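Local coordinates for 2,3-dimethylmalate lyase (Aspergillus niger, PDB 3FA4), which belongs to the phosphoenolpyruvate phosphomutase family of TIM-barrel enzymes and holds a magnesium ion in the model, at residues B[30-35]-B[75-80]. Numbering follows the deposited sequence.
Sequences SARVAL and SNISPS
In this TIM barrel, the loop that leads from helix 64-75 to strand 83-86 packs on one flank of helix 28-37 chiefly through one branched side chain, I77, which meets A31, R32 and L35. Its two branches divide the work. CG1 is anti to the carbonyl carbon (chi1 -69°), and beyond it CD1 reaches the methyl of A31, 3.7 Å from CB. CG2, anti to the backbone N, is shared by two partners three residues apart on the helix: L35, whose CD2 approaches to 3.5 Å, and R32, whose NE lies 3.6 Å away. Helix 28-37 follows strand 20-25, and the loop closes the next beta-alpha unit, running from the helix after strand 42-44 into strand 83-86. A31 also touches strand 20-25 and L35 strand 42-44, so two of the residues that meet I77 pack against the strands as well. R32 bends at chi2 (-78°), which places CD 3.7 Å from I77 CG2. The same methyl sits 3.5 Å above one face of the guanidinium, offset toward the rim. NH2 of R32 donates to the carbonyl O of G55 of a second subunit, and R32 also packs on Q56 of that subunit, linking this surface contact to the subunit interface. S78 adds its CB, 3.9 Å from L35 CD2, while its OG, anti to the backbone N (chi1 172°), is hydrogen-bonded to T81 OG1 farther along the loop.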
# COMPACT_ATOMS: atom_id res chain seq x y z
N SER B 30 10.38 11.05 14.10
CA SER B 30 10.29 12.48 14.33
C SER B 30 9.05 12.81 15.11
O SER B 30 9.10 13.67 15.95
CB SER B 30 10.29 13.24 13.03
OG SER B 30 9.52 12.59 12.07
N ALA B 31 7.95 12.15 14.76
CA ALA B 31 6.68 12.22 15.49
C ALA B 31 6.80 11.82 16.96
O ALA B 31 6.33 12.56 17.81
CB ALA B 31 5.63 11.43 14.78
N ARG B 32 7.50 10.71 17.26
CA ARG B 32 7.77 10.28 18.65
C ARG B 32 8.64 11.26 19.39
O ARG B 32 8.33 11.58 20.56
CB ARG B 32 8.48 8.93 18.74
CG ARG B 32 7.72 7.81 18.21
CD ARG B 32 6.73 7.46 19.22
NE ARG B 32 6.05 6.22 18.84
CZ ARG B 32 5.22 5.56 19.64
NH1 ARG B 32 4.93 5.99 20.88
NH2 ARG B 32 4.67 4.45 19.21
N VAL B 33 9.76 11.68 18.78
CA VAL B 33 10.64 12.73 19.38
C VAL B 33 9.90 14.05 19.74
O VAL B 33 10.00 14.56 20.85
CB VAL B 33 11.86 12.99 18.52
CG1 VAL B 33 12.72 13.99 19.13
CG2 VAL B 33 12.67 11.66 18.24
N ALA B 34 9.14 14.58 18.79
CA ALA B 34 8.37 15.81 19.01
C ALA B 34 7.31 15.64 20.11
O ALA B 34 7.12 16.54 20.94
CB ALA B 34 7.70 16.22 17.69
N LEU B 35 6.59 14.52 20.10
CA LEU B 35 5.64 14.24 21.15
C LEU B 35 6.30 14.15 22.59
O LEU B 35 5.72 14.62 23.56
CB LEU B 35 4.88 12.95 20.84
CG LEU B 35 3.46 12.92 20.23
CD1 LEU B 35 2.83 14.27 19.87
CD2 LEU B 35 3.33 11.85 19.09
N SER B 75 -0.98 10.65 12.97
CA SER B 75 -2.15 10.88 13.77
C SER B 75 -2.42 9.85 14.85
O SER B 75 -3.03 10.18 15.85
CB SER B 75 -3.38 10.93 12.88
OG SER B 75 -3.26 11.90 11.85
N ASN B 76 -1.97 8.61 14.67
CA ASN B 76 -2.36 7.58 15.59
C ASN B 76 -1.29 7.13 16.53
O ASN B 76 -1.51 6.23 17.26
CB ASN B 76 -3.04 6.44 14.86
CG ASN B 76 -4.49 6.77 14.51
OD1 ASN B 76 -5.34 6.81 15.37
ND2 ASN B 76 -4.74 7.06 13.26
N ILE B 77 -0.13 7.75 16.48
CA ILE B 77 0.89 7.70 17.53
C ILE B 77 0.35 8.17 18.90
O ILE B 77 0.41 7.41 19.89
CB ILE B 77 2.23 8.41 17.12
CG1 ILE B 77 2.85 7.56 16.04
CG2 ILE B 77 3.25 8.39 18.32
CD1 ILE B 77 3.94 8.19 15.24
N SER B 78 -0.25 9.37 18.91
CA SER B 78 -0.98 9.96 20.07
C SER B 78 -2.30 10.46 19.46
O SER B 78 -2.31 11.55 18.92
CB SER B 78 -0.14 11.10 20.70
OG SER B 78 -0.87 11.84 21.72
N PRO B 79 -3.40 9.63 19.43
CA PRO B 79 -4.68 10.08 18.78
C PRO B 79 -5.38 11.38 19.32
O PRO B 79 -6.26 11.95 18.66
CB PRO B 79 -5.62 8.85 18.91
CG PRO B 79 -4.78 7.71 19.45
CD PRO B 79 -3.49 8.25 19.97
N SER B 80 -5.01 11.86 20.50
CA SER B 80 -5.70 13.01 21.04
C SER B 80 -4.88 14.23 20.75
O SER B 80 -5.32 15.35 21.06
CB SER B 80 -5.90 12.87 22.53
OG SER B 80 -4.64 12.74 23.18